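Local coordinates for protein probable ribosomal RNA small subunit methyltransferase (Thermus thermophilus, PDB 3DMH) that methylates the N2 atom of a guanosine in 16S ribosomal RNA, using S-adenosylmethionine as the methyl donor, at residues L37-V42 against V56-L61; A154-G159 against A171-E176; A196-H201 against T248-R253. All blocks are in the same frame, centred on the assembly; numbering follows the deposited sequence.

In the fold
Contacts 1 and 2 lie in the domain built on the sheet from strand 90-91 to strand 159-165, their centres about 20 Å and nearest atoms about 6 Å apart. Strand 168-174 joins them: helix 33-41 of contact 1 packs on it through V170, and helix 145-156 of contact 2 covers the face bearing A171 and L173. Contact 3 follows both in the chain, beside the second seven-stranded sheet, its centre about 41 Å from that of contact 1 and about 43 Å from that of contact 2. Both sheets have the strand order 3-2-1-4-5-7-6 of Rossmann-like methyltransferases, consistent with two related domains. Bound S-adenosylmethionine and guanosine sit with the second, away from contacts 1 and 2.

Contact 1: L37-V42 against V56-L61; sequences LLQKTV and VGWGSL
Q39, the residue with the largest share of this contact, lies flat against the indole of W58. Its CG stands 3.3 Å above the ring plane, over the centre of the six-membered ring, as a CH-pi contact. Farther out the amide and ring planes are only 13° apart, and CD comes to 3.3 Å from W58 CZ2. The chain reaches this position because CG is anti to the backbone N (chi1 -174°) and the next torsion bends it. A water ties the polar groups of the pair together, accepting from Q39 NE2 at 2.8 Å and from W58 NE1 at 3.1 Å.

The backbones also meet: helix and loop come close at G59, whose CA is 4.3 Å from Q39 CA; a CB there would be tight against L38 CD1. The carbonyl O of G59 receives a CA-H...O contact from Q39 CA at 3.5 Å, and the side-chain methyl V42 CG2 touches it at 3.4 Å.

W58 to L61 form a type I beta turn, and S60 OG bonds D51 at the end of strand 48-51. A glycine-rich loop after the first sheet strand, packed against the preceding helix, resembles the first conserved motif of Rossmann-like methyltransferases, here away from the bound cofactor.

Contact 2: A154-G159 against A171-E176; sequences ALLGYG and ALLEKE
L156, the last residue of helix 145-156, lays its side chain across the end of strand 168-174. CB starts the contact 3.4 Å from E174 O. CG stands anti to the carbonyl carbon (chi1 -67°), and beyond it the two methyls part: CD1 meets L173 CB at 3.9 Å, while CD2 lies 3.8 Å from K175 CB. The leucine crosses both of these side chains at about a right angle. An alanine here would probably leave L173 and the aliphatic part of K175 without their methyl partners and open a gap under the helix end.

Polar links run alongside. E176 N donates to L156 O at 2.7 Å. The same residue also bonds through its side chain: E176 OE2 accepts from Y158 N at 2.8 Å, met nearly along the C-O axis. E174 N then bonds Y158 O at 3.0 Å. G157 leaves the helix with positive phi (144°), and a CB on it would clash with E174 O and E176 OE2. G159 pairs with L173 as an antiparallel non-hydrogen-bonded pair, its CA 3.7 Å from L173 CG.

The segment 154-159 thus turns from helix 145-156 into strand 159-165, the edge strand beside 168-174. L173 is covered by F149 and A152 of that helix, and L156 also touches L135 of strand 133-140 and A126 of helix 115-128. K175 NZ hydrogen-bonds the carbonyls of A126, in helix 115-128, and L129, just after it.

Contact 3: A196-H201 against T248-R253; sequences AEYTFH and TLPLAR
E197 O accepts at 2.9 Å from a water that lies at the edge of the R253 guanidinium. The link from this water on to R253 NH2 is unusually short and therefore doubtful, but NH2 also bonds the carbonyl of N278. Y198 CE1 lies over one face of the guanidinium, offset toward its rim, 4.0 Å above the plane, with the ring and guanidinium planes 16° apart. Bends at chi2 and chi3 fold the arginine back alongside the tyrosine.

Y198 carries the rest of the contact. Its OH is wedged against the helix, 3.2 Å from P250 CA and also 3.2 Å from R253 CB, which lies at the ring's edge. P250 CG sits over one face, 4.3 Å from the ring centroid, in a CH-pi contact offset toward the rim. L249 touches both aromatics, with CB 4.0 Å from Y198 CD1 and CD2 3.9 Å from F200 CE1.

Strand 196-202 pairs with strand 187-193 in a beta-hairpin, which packs here on the short helix following strand 236-240. That strand, glycine-rich loop and helix correspond to the first conserved motif of Rossmann-like methyltransferases, where the cofactor binds, and the F200 side chain lies about 8 Å from bound S-adenosylmethionine.

Contact 1: L37-V42 against V56-L61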
ATOM      1  N   LEU A  37     -15.441 -14.754   0.500  1.00 21.91           N
ATOM      2  CA  LEU A  37     -15.962 -15.748  -0.440  1.00 21.87           C
ATOM      3  C   LEU A  37     -14.870 -16.773  -0.750  1.00 22.27           C
ATOM      4  O   LEU A  37     -15.148 -17.970  -0.851  1.00 22.72           O
ATOM      5  CB  LEU A  37     -16.494 -15.093  -1.706  1.00 21.43           C
ATOM      6  CG  LEU A  37     -17.433 -15.962  -2.560  1.00 20.85           C
ATOM      7  CD1 LEU A  37     -18.688 -16.345  -1.774  1.00 21.85           C
ATOM      8  CD2 LEU A  37     -17.795 -15.196  -3.807  1.00 21.70           C
ATOM      9  N   LEU A  38     -13.625 -16.313  -0.891  1.00 21.97           N
ATOM     10  CA  LEU A  38     -12.512 -17.264  -1.009  1.00 22.12           C
ATOM     11  C   LEU A  38     -12.444 -18.253   0.146  1.00 22.06           C
ATOM     12  O   LEU A  38     -12.262 -19.455  -0.066  1.00 21.81           O
ATOM     13  CB  LEU A  38     -11.175 -16.523  -1.062  1.00 22.35           C
ATOM     14  CG  LEU A  38     -10.655 -16.074  -2.408  1.00 22.91           C
ATOM     15  CD1 LEU A  38      -9.393 -15.267  -2.157  1.00 23.01           C
ATOM     16  CD2 LEU A  38     -10.359 -17.288  -3.331  1.00 21.10           C
ATOM     17  N   GLN A  39     -12.542 -17.752   1.378  1.00 22.37           N
ATOM     18  CA  GLN A  39     -12.366 -18.608   2.541  1.00 23.46           C
ATOM     19  C   GLN A  39     -13.442 -19.705   2.561  1.00 23.83           C
ATOM     20  O   GLN A  39     -13.186 -20.827   3.004  1.00 24.12           O
ATOM     21  CB  GLN A  39     -12.370 -17.780   3.838  1.00 23.36           C
ATOM     22  CG  GLN A  39     -12.056 -18.572   5.112  1.00 25.32           C
ATOM     23  CD  GLN A  39     -13.262 -19.326   5.704  1.00 28.16           C
ATOM     24  OE1 GLN A  39     -13.090 -20.290   6.453  1.00 30.50           O
ATOM     25  NE2 GLN A  39     -14.474 -18.897   5.360  1.00 26.25           N
ATOM     26  N   LYS A  40     -14.638 -19.375   2.073  1.00 24.21           N
ATOM     27  CA  LYS A  40     -15.725 -20.362   1.960  1.00 24.24           C
ATOM     28  C   LYS A  40     -15.554 -21.366   0.828  1.00 24.37           C
ATOM     29  O   LYS A  40     -16.286 -22.354   0.777  1.00 24.37           O
ATOM     30  CB  LYS A  40     -17.082 -19.662   1.802  1.00 24.63           C
ATOM     31  CG  LYS A  40     -17.491 -18.893   3.021  1.00 26.75           C
ATOM     32  CD  LYS A  40     -18.772 -18.150   2.779  1.00 29.60           C
ATOM     33  CE  LYS A  40     -19.266 -17.519   4.066  1.00 31.66           C
ATOM     34  NZ  LYS A  40     -20.710 -17.161   3.942  1.00 35.96           N
ATOM     35  N   THR A  41     -14.592 -21.122  -0.061  1.00 23.29           N
ATOM     36  CA  THR A  41     -14.500 -21.841  -1.345  1.00 22.92           C
ATOM     37  C   THR A  41     -13.234 -22.685  -1.494  1.00 22.71           C
ATOM     38  O   THR A  41     -13.287 -23.810  -2.025  1.00 23.00           O
ATOM     39  CB  THR A  41     -14.620 -20.862  -2.541  1.00 23.21           C
ATOM     40  OG1 THR A  41     -15.816 -20.085  -2.406  1.00 22.96           O
ATOM     41  CG2 THR A  41     -14.667 -21.602  -3.885  1.00 22.69           C
ATOM     42  N   VAL A  42     -12.096 -22.145  -1.056  1.00 21.36           N
ATOM     43  CA  VAL A  42     -10.818 -22.801  -1.372  1.00 21.60           C
ATOM     44  C   VAL A  42     -10.691 -24.200  -0.751  1.00 21.73           C
ATOM     45  O   VAL A  42     -11.019 -24.410   0.424  1.00 21.86           O
ATOM     46  CB  VAL A  42      -9.611 -21.952  -0.966  1.00 21.53           C
ATOM     47  CG1 VAL A  42      -9.609 -20.651  -1.734  1.00 20.39           C
ATOM     48  CG2 VAL A  42      -9.650 -21.677   0.517  1.00 21.68           C
ATOM     49  N   VAL A  56      -4.639 -10.125   5.672  1.00 18.70           N
ATOM     50  CA  VAL A  56      -4.496 -10.799   6.978  1.00 18.88           C
ATOM     51  C   VAL A  56      -4.539 -12.337   6.870  1.00 19.25           C
ATOM     52  O   VAL A  56      -4.327 -13.054   7.868  1.00 19.12           O
ATOM     53  CB  VAL A  56      -5.512 -10.278   8.043  1.00 18.33           C
ATOM     54  CG1 VAL A  56      -5.301  -8.775   8.299  1.00 19.14           C
ATOM     55  CG2 VAL A  56      -6.913 -10.557   7.585  1.00 19.87           C
ATOM     56  N   GLY A  57      -4.791 -12.858   5.662  1.00 19.13           N
ATOM     57  CA  GLY A  57      -4.666 -14.309   5.415  1.00 18.58           C
ATOM     58  C   GLY A  57      -5.914 -15.164   5.551  1.00 18.55           C
ATOM     59  O   GLY A  57      -5.829 -16.392   5.596  1.00 19.11           O
ATOM     60  N   TRP A  58      -7.069 -14.505   5.629  1.00 18.91           N
ATOM     61  CA  TRP A  58      -8.342 -15.227   5.756  1.00 19.41           C
ATOM     62  C   TRP A  58      -8.719 -16.046   4.528  1.00 19.80           C
ATOM     63  O   TRP A  58      -9.168 -17.176   4.646  1.00 19.99           O
ATOM     64  CB  TRP A  58      -9.442 -14.235   6.106  1.00 20.44           C
ATOM     65  CG  TRP A  58     -10.817 -14.828   6.348  1.00 20.20           C
ATOM     66  CD1 TRP A  58     -11.965 -14.488   5.699  1.00 21.36           C
ATOM     67  CD2 TRP A  58     -11.190 -15.813   7.336  1.00 21.04           C
ATOM     68  NE1 TRP A  58     -13.029 -15.202   6.199  1.00 21.90           N
ATOM     69  CE2 TRP A  58     -12.589 -16.019   7.205  1.00 22.31           C
ATOM     70  CE3 TRP A  58     -10.484 -16.540   8.306  1.00 23.44           C
ATOM     71  CZ2 TRP A  58     -13.297 -16.923   8.001  1.00 22.35           C
ATOM     72  CZ3 TRP A  58     -11.189 -17.445   9.098  1.00 22.65           C
ATOM     73  CH2 TRP A  58     -12.587 -17.628   8.938  1.00 22.53           C
ATOM     74  N   GLY A  59      -8.510 -15.472   3.346  1.00 19.61           N
ATOM     75  CA  GLY A  59      -8.946 -16.121   2.102  1.00 19.73           C
ATOM     76  C   GLY A  59      -8.353 -17.500   1.845  1.00 19.48           C
ATOM     77  O   GLY A  59      -9.066 -18.401   1.363  1.00 21.05           O
ATOM     78  N   SER A  60      -7.072 -17.686   2.163  1.00 19.62           N
ATOM     79  CA  SER A  60      -6.425 -18.964   1.905  1.00 19.78           C
ATOM     80  C   SER A  60      -6.230 -19.760   3.190  1.00 19.93           C
ATOM     81  O   SER A  60      -5.629 -20.824   3.164  1.00 19.91           O
ATOM     82  CB  SER A  60      -5.069 -18.765   1.205  1.00 20.22           C
ATOM     83  OG  SER A  60      -4.215 -17.929   1.972  1.00 19.70           O
ATOM     84  N   LEU A  61      -6.787 -19.262   4.303  1.00 19.58           N
ATOM     85  CA  LEU A  61      -6.575 -19.945   5.601  1.00 20.21           C
ATOM     86  C   LEU A  61      -7.000 -21.420   5.632  1.00 19.80           C
ATOM     87  O   LEU A  61      -6.359 -22.220   6.320  1.00 20.14           O
ATOM     88  CB  LEU A  61      -7.213 -19.184   6.758  1.00 20.52           C
ATOM     89  CG  LEU A  61      -6.716 -19.552   8.165  1.00 21.77           C
ATOM     90  CD1 LEU A  61      -5.219 -19.299   8.330  1.00 23.60           C
ATOM     91  CD2 LEU A  61      -7.477 -18.719   9.176  1.00 23.88           C
TER
HETATM   92  O   HOH W   1     -15.593 -16.343   4.938  1.00 25.72           O

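Contact 2: A154-G159 against A171-E176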
ATOM      1  N   ALA A 154      -7.571 -16.883 -20.673  1.00 22.70           N
ATOM      2  CA  ALA A 154      -6.680 -16.786 -21.830  1.00 22.00           C
ATOM      3  C   ALA A 154      -5.247 -17.162 -21.461  1.00 22.09           C
ATOM      4  O   ALA A 154      -4.540 -17.807 -22.231  1.00 22.09           O
ATOM      5  CB  ALA A 154      -6.728 -15.390 -22.427  1.00 22.69           C
ATOM      6  N   LEU A 155      -4.828 -16.772 -20.258  1.00 20.84           N
ATOM      7  CA  LEU A 155      -3.470 -17.062 -19.802  1.00 21.25           C
ATOM      8  C   LEU A 155      -3.234 -18.538 -19.477  1.00 20.92           C
ATOM      9  O   LEU A 155      -2.127 -19.042 -19.694  1.00 20.96           O
ATOM     10  CB  LEU A 155      -3.118 -16.206 -18.576  1.00 21.21           C
ATOM     11  CG  LEU A 155      -2.835 -14.717 -18.798  1.00 21.64           C
ATOM     12  CD1 LEU A 155      -2.810 -13.993 -17.456  1.00 21.51           C
ATOM     13  CD2 LEU A 155      -1.528 -14.507 -19.550  1.00 21.76           C
ATOM     14  N   LEU A 156      -4.262 -19.207 -18.937  1.00 20.93           N
ATOM     15  CA  LEU A 156      -4.133 -20.547 -18.328  1.00 20.69           C
ATOM     16  C   LEU A 156      -4.799 -21.703 -19.087  1.00 21.11           C
ATOM     17  O   LEU A 156      -4.137 -22.713 -19.376  1.00 20.58           O
ATOM     18  CB  LEU A 156      -4.701 -20.542 -16.901  1.00 20.90           C
ATOM     19  CG  LEU A 156      -3.924 -19.703 -15.896  1.00 20.63           C
ATOM     20  CD1 LEU A 156      -4.849 -19.281 -14.756  1.00 22.82           C
ATOM     21  CD2 LEU A 156      -2.729 -20.473 -15.379  1.00 22.97           C
ATOM     22  N   GLY A 157      -6.108 -21.567 -19.341  1.00 21.27           N
ATOM     23  CA  GLY A 157      -6.969 -22.662 -19.859  1.00 22.00           C
ATOM     24  C   GLY A 157      -8.389 -22.649 -19.286  1.00 22.13           C
ATOM     25  O   GLY A 157      -8.970 -21.570 -19.083  1.00 23.25           O
ATOM     26  N   TYR A 158      -8.945 -23.833 -19.004  1.00 22.09           N
ATOM     27  CA  TYR A 158     -10.320 -23.959 -18.485  1.00 22.04           C
ATOM     28  C   TYR A 158     -10.459 -23.204 -17.175  1.00 22.18           C
ATOM     29  O   TYR A 158      -9.679 -23.403 -16.240  1.00 22.92           O
ATOM     30  CB  TYR A 158     -10.712 -25.427 -18.287  1.00 21.54           C
ATOM     31  CG  TYR A 158     -12.050 -25.726 -17.592  1.00 21.59           C
ATOM     32  CD1 TYR A 158     -13.253 -25.783 -18.312  1.00 20.70           C
ATOM     33  CD2 TYR A 158     -12.093 -26.006 -16.219  1.00 22.19           C
ATOM     34  CE1 TYR A 158     -14.481 -26.099 -17.681  1.00 20.12           C
ATOM     35  CE2 TYR A 158     -13.300 -26.320 -15.578  1.00 21.94           C
ATOM     36  CZ  TYR A 158     -14.491 -26.364 -16.307  1.00 20.82           C
ATOM     37  OH  TYR A 158     -15.672 -26.681 -15.652  1.00 19.20           O
ATOM     38  N   GLY A 159     -11.447 -22.327 -17.133  1.00 22.02           N
ATOM     39  CA  GLY A 159     -11.803 -21.645 -15.907  1.00 21.85           C
ATOM     40  C   GLY A 159     -13.302 -21.652 -15.790  1.00 21.57           C
ATOM     41  O   GLY A 159     -14.014 -21.555 -16.803  1.00 22.73           O
ATOM     42  N   ALA A 171     -13.571 -18.010  -9.003  1.00 20.48           N
ATOM     43  CA  ALA A 171     -13.383 -18.960 -10.085  1.00 20.05           C
ATOM     44  C   ALA A 171     -12.196 -19.873  -9.831  1.00 20.09           C
ATOM     45  O   ALA A 171     -11.255 -19.515  -9.112  1.00 19.21           O
ATOM     46  CB  ALA A 171     -13.212 -18.238 -11.405  1.00 20.28           C
ATOM     47  N   LEU A 172     -12.250 -21.052 -10.446  1.00 18.73           N
ATOM     48  CA  LEU A 172     -11.141 -21.992 -10.416  1.00 19.12           C
ATOM     49  C   LEU A 172     -10.661 -22.228 -11.845  1.00 18.59           C
ATOM     50  O   LEU A 172     -11.479 -22.454 -12.750  1.00 19.23           O
ATOM     51  CB  LEU A 172     -11.572 -23.299  -9.749  1.00 18.85           C
ATOM     52  CG  LEU A 172     -10.495 -24.363  -9.503  1.00 19.71           C
ATOM     53  CD1 LEU A 172      -9.313 -23.814  -8.685  1.00 18.94           C
ATOM     54  CD2 LEU A 172     -11.124 -25.560  -8.800  1.00 19.48           C
ATOM     55  N   LEU A 173      -9.347 -22.154 -12.034  1.00 18.64           N
ATOM     56  CA  LEU A 173      -8.728 -22.333 -13.358  1.00 18.66           C
ATOM     57  C   LEU A 173      -7.566 -23.320 -13.343  1.00 18.99           C
ATOM     58  O   LEU A 173      -6.941 -23.533 -12.303  1.00 18.24           O
ATOM     59  CB  LEU A 173      -8.243 -20.985 -13.922  1.00 19.01           C
ATOM     60  CG  LEU A 173      -9.226 -19.812 -14.044  1.00 18.34           C
ATOM     61  CD1 LEU A 173      -9.139 -18.871 -12.838  1.00 18.04           C
ATOM     62  CD2 LEU A 173      -8.940 -19.037 -15.308  1.00 19.27           C
ATOM     63  N   GLU A 174      -7.284 -23.906 -14.513  1.00 19.10           N
ATOM     64  CA  GLU A 174      -6.209 -24.888 -14.672  1.00 20.22           C
ATOM     65  C   GLU A 174      -5.148 -24.378 -15.652  1.00 20.02           C
ATOM     66  O   GLU A 174      -5.489 -23.884 -16.727  1.00 20.02           O
ATOM     67  CB  GLU A 174      -6.788 -26.212 -15.194  1.00 20.12           C
ATOM     68  CG  GLU A 174      -5.783 -27.336 -15.249  1.00 21.42           C
ATOM     69  CD  GLU A 174      -6.384 -28.662 -15.711  1.00 22.43           C
ATOM     70  OE1 GLU A 174      -7.580 -28.914 -15.443  1.00 26.79           O
ATOM     71  OE2 GLU A 174      -5.654 -29.458 -16.330  1.00 26.44           O
ATOM     72  N   LYS A 175      -3.872 -24.522 -15.292  1.00 20.13           N
ATOM     73  CA  LYS A 175      -2.781 -24.200 -16.217  1.00 20.34           C
ATOM     74  C   LYS A 175      -2.667 -25.317 -17.251  1.00 21.12           C
ATOM     75  O   LYS A 175      -2.289 -26.447 -16.928  1.00 20.63           O
ATOM     76  CB  LYS A 175      -1.449 -24.019 -15.484  1.00 20.56           C
ATOM     77  CG  LYS A 175      -0.331 -23.494 -16.394  1.00 20.29           C
ATOM     78  CD  LYS A 175       0.921 -23.160 -15.607  1.00 19.96           C
ATOM     79  CE  LYS A 175       2.082 -22.833 -16.517  1.00 17.92           C
ATOM     80  NZ  LYS A 175       3.269 -22.366 -15.752  1.00 19.91           N
ATOM     81  N   GLU A 176      -3.005 -24.985 -18.489  1.00 21.89           N
ATOM     82  CA  GLU A 176      -2.997 -25.966 -19.583  1.00 23.29           C
ATOM     83  C   GLU A 176      -1.986 -25.578 -20.661  1.00 23.89           C
ATOM     84  O   GLU A 176      -1.716 -26.346 -21.609  1.00 23.25           O
ATOM     85  CB  GLU A 176      -4.404 -26.108 -20.182  1.00 23.30           C
ATOM     86  CG  GLU A 176      -5.457 -26.634 -19.212  1.00 24.41           C
ATOM     87  CD  GLU A 176      -6.754 -27.026 -19.901  1.00 24.71           C
ATOM     88  OE1 GLU A 176      -6.807 -28.137 -20.459  1.00 27.37           O
ATOM     89  OE2 GLU A 176      -7.720 -26.234 -19.883  1.00 26.59           O
TER

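Contact 3: A196-H201 against T248-R253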
ATOM      1  N   ALA A 196      12.834  22.972 -10.376  1.00 24.48           N
ATOM      2  CA  ALA A 196      13.814  21.897 -10.558  1.00 24.09           C
ATOM      3  C   ALA A 196      13.191  20.680 -11.234  1.00 23.74           C
ATOM      4  O   ALA A 196      12.014  20.391 -11.035  1.00 23.88           O
ATOM      5  CB  ALA A 196      14.437  21.507  -9.221  1.00 24.29           C
ATOM      6  N   GLU A 197      13.995  19.976 -12.023  1.00 23.46           N
ATOM      7  CA  GLU A 197      13.534  18.823 -12.794  1.00 23.80           C
ATOM      8  C   GLU A 197      13.727  17.524 -12.048  1.00 22.96           C
ATOM      9  O   GLU A 197      14.815  17.270 -11.527  1.00 23.09           O
ATOM     10  CB  GLU A 197      14.304  18.721 -14.108  1.00 24.21           C
ATOM     11  CG  GLU A 197      13.991  19.823 -15.097  1.00 26.27           C
ATOM     12  CD  GLU A 197      12.554  19.781 -15.600  1.00 29.78           C
ATOM     13  OE1 GLU A 197      11.983  18.670 -15.731  1.00 31.08           O
ATOM     14  OE2 GLU A 197      12.004  20.873 -15.872  1.00 32.01           O
ATOM     15  N   TYR A 198      12.676  16.702 -12.031  1.00 22.23           N
ATOM     16  CA  TYR A 198      12.712  15.367 -11.422  1.00 21.72           C
ATOM     17  C   TYR A 198      12.227  14.324 -12.415  1.00 21.99           C
ATOM     18  O   TYR A 198      11.311  14.582 -13.198  1.00 22.67           O
ATOM     19  CB  TYR A 198      11.843  15.315 -10.156  1.00 21.62           C
ATOM     20  CG  TYR A 198      12.276  16.301  -9.101  1.00 20.75           C
ATOM     21  CD1 TYR A 198      13.222  15.955  -8.134  1.00 22.22           C
ATOM     22  CD2 TYR A 198      11.777  17.601  -9.097  1.00 21.44           C
ATOM     23  CE1 TYR A 198      13.636  16.873  -7.178  1.00 21.63           C
ATOM     24  CE2 TYR A 198      12.190  18.522  -8.154  1.00 20.44           C
ATOM     25  CZ  TYR A 198      13.121  18.159  -7.203  1.00 21.79           C
ATOM     26  OH  TYR A 198      13.522  19.087  -6.270  1.00 22.20           O
ATOM     27  N   THR A 199      12.843  13.143 -12.385  1.00 20.75           N
ATOM     28  CA  THR A 199      12.315  12.001 -13.115  1.00 20.51           C
ATOM     29  C   THR A 199      11.910  10.958 -12.099  1.00 20.11           C
ATOM     30  O   THR A 199      12.764  10.356 -11.446  1.00 20.83           O
ATOM     31  CB  THR A 199      13.334  11.405 -14.095  1.00 20.63           C
ATOM     32  OG1 THR A 199      13.705  12.412 -15.049  1.00 21.81           O
ATOM     33  CG2 THR A 199      12.730  10.232 -14.843  1.00 22.01           C
ATOM     34  N   PHE A 200      10.607  10.756 -11.987  1.00 18.98           N
ATOM     35  CA  PHE A 200      10.073   9.733 -11.092  1.00 19.12           C
ATOM     36  C   PHE A 200       9.993   8.373 -11.770  1.00 19.02           C
ATOM     37  O   PHE A 200       9.783   8.266 -12.982  1.00 19.96           O
ATOM     38  CB  PHE A 200       8.718  10.158 -10.537  1.00 19.60           C
ATOM     39  CG  PHE A 200       8.772  11.414  -9.720  1.00 18.61           C
ATOM     40  CD1 PHE A 200       9.153  11.379  -8.383  1.00 19.46           C
ATOM     41  CD2 PHE A 200       8.472  12.644 -10.296  1.00 19.29           C
ATOM     42  CE1 PHE A 200       9.210  12.546  -7.624  1.00 19.43           C
ATOM     43  CE2 PHE A 200       8.534  13.821  -9.555  1.00 19.61           C
ATOM     44  CZ  PHE A 200       8.897  13.773  -8.206  1.00 20.63           C
ATOM     45  N   HIS A 201      10.164   7.327 -10.965  1.00 18.80           N
ATOM     46  CA  HIS A 201      10.176   5.953 -11.444  1.00 18.29           C
ATOM     47  C   HIS A 201       9.262   5.184 -10.539  1.00 18.58           C
ATOM     48  O   HIS A 201       9.316   5.342  -9.323  1.00 18.51           O
ATOM     49  CB  HIS A 201      11.568   5.356 -11.336  1.00 18.93           C
ATOM     50  CG  HIS A 201      12.515   5.870 -12.370  1.00 19.07           C
ATOM     51  ND1 HIS A 201      13.114   7.112 -12.294  1.00 22.47           N
ATOM     52  CD2 HIS A 201      12.938   5.320 -13.532  1.00 19.27           C
ATOM     53  CE1 HIS A 201      13.883   7.292 -13.355  1.00 21.60           C
ATOM     54  NE2 HIS A 201      13.791   6.222 -14.122  1.00 23.39           N
ATOM     55  N   THR A 248       9.121  13.549  -1.193  1.00 20.52           N
ATOM     56  CA  THR A 248      10.431  13.103  -0.718  1.00 20.58           C
ATOM     57  C   THR A 248      11.585  13.641  -1.558  1.00 20.53           C
ATOM     58  O   THR A 248      12.563  14.143  -1.015  1.00 20.68           O
ATOM     59  CB  THR A 248      10.517  11.564  -0.745  1.00 20.51           C
ATOM     60  OG1 THR A 248       9.255  10.987  -0.333  1.00 25.04           O
ATOM     61  CG2 THR A 248      11.705  11.075   0.112  1.00 23.31           C
ATOM     62  N   LEU A 249      11.473  13.512  -2.873  1.00 19.92           N
ATOM     63  CA  LEU A 249      12.588  13.907  -3.753  1.00 19.96           C
ATOM     64  C   LEU A 249      12.864  15.407  -3.697  1.00 20.15           C
ATOM     65  O   LEU A 249      14.015  15.800  -3.463  1.00 19.95           O
ATOM     66  CB  LEU A 249      12.396  13.406  -5.200  1.00 20.52           C
ATOM     67  CG  LEU A 249      13.047  12.047  -5.524  1.00 19.58           C
ATOM     68  CD1 LEU A 249      12.374  10.884  -4.797  1.00 21.81           C
ATOM     69  CD2 LEU A 249      13.041  11.796  -7.028  1.00 20.66           C
ATOM     70  N   PRO A 250      11.822  16.254  -3.894  1.00 20.01           N
ATOM     71  CA  PRO A 250      12.054  17.704  -3.778  1.00 20.17           C
ATOM     72  C   PRO A 250      12.615  18.110  -2.420  1.00 19.98           C
ATOM     73  O   PRO A 250      13.543  18.907  -2.370  1.00 20.85           O
ATOM     74  CB  PRO A 250      10.659  18.298  -3.983  1.00 19.82           C
ATOM     75  CG  PRO A 250       9.973  17.309  -4.839  1.00 20.45           C
ATOM     76  CD  PRO A 250      10.435  15.974  -4.301  1.00 21.06           C
ATOM     77  N   LEU A 251      12.077  17.557  -1.328  1.00 19.95           N
ATOM     78  CA  LEU A 251      12.607  17.918  -0.012  1.00 20.56           C
ATOM     79  C   LEU A 251      14.074  17.496   0.172  1.00 20.66           C
ATOM     80  O   LEU A 251      14.856  18.229   0.795  1.00 20.62           O
ATOM     81  CB  LEU A 251      11.710  17.399   1.113  1.00 20.67           C
ATOM     82  CG  LEU A 251      10.334  18.088   1.167  1.00 21.11           C
ATOM     83  CD1 LEU A 251       9.407  17.301   2.080  1.00 23.44           C
ATOM     84  CD2 LEU A 251      10.423  19.566   1.596  1.00 22.07           C
ATOM     85  N   ALA A 252      14.454  16.343  -0.386  1.00 20.89           N
ATOM     86  CA  ALA A 252      15.862  15.900  -0.365  1.00 21.20           C
ATOM     87  C   ALA A 252      16.714  16.831  -1.208  1.00 21.44           C
ATOM     88  O   ALA A 252      17.823  17.206  -0.811  1.00 21.76           O
ATOM     89  CB  ALA A 252      16.004  14.468  -0.869  1.00 21.48           C
ATOM     90  N   ARG A 253      16.181  17.205  -2.371  1.00 22.04           N
ATOM     91  CA  ARG A 253      16.876  18.147  -3.265  1.00 22.05           C
ATOM     92  C   ARG A 253      17.111  19.505  -2.589  1.00 23.04           C
ATOM     93  O   ARG A 253      18.150  20.139  -2.800  1.00 22.62           O
ATOM     94  CB  ARG A 253      16.110  18.306  -4.586  1.00 22.21           C
ATOM     95  CG  ARG A 253      16.725  19.248  -5.650  1.00 23.58           C
ATOM     96  CD  ARG A 253      18.111  18.830  -6.105  1.00 29.04           C
ATOM     97  NE  ARG A 253      18.172  17.520  -6.757  1.00 32.96           N
ATOM     98  CZ  ARG A 253      17.725  17.245  -7.982  1.00 35.17           C
ATOM     99  NH1 ARG A 253      17.139  18.186  -8.723  1.00 37.53           N
ATOM    100  NH2 ARG A 253      17.865  16.014  -8.467  1.00 34.71           N
TER
HETATM  101  O   HOH W   2      16.790  15.322 -10.657  0.60 31.95           O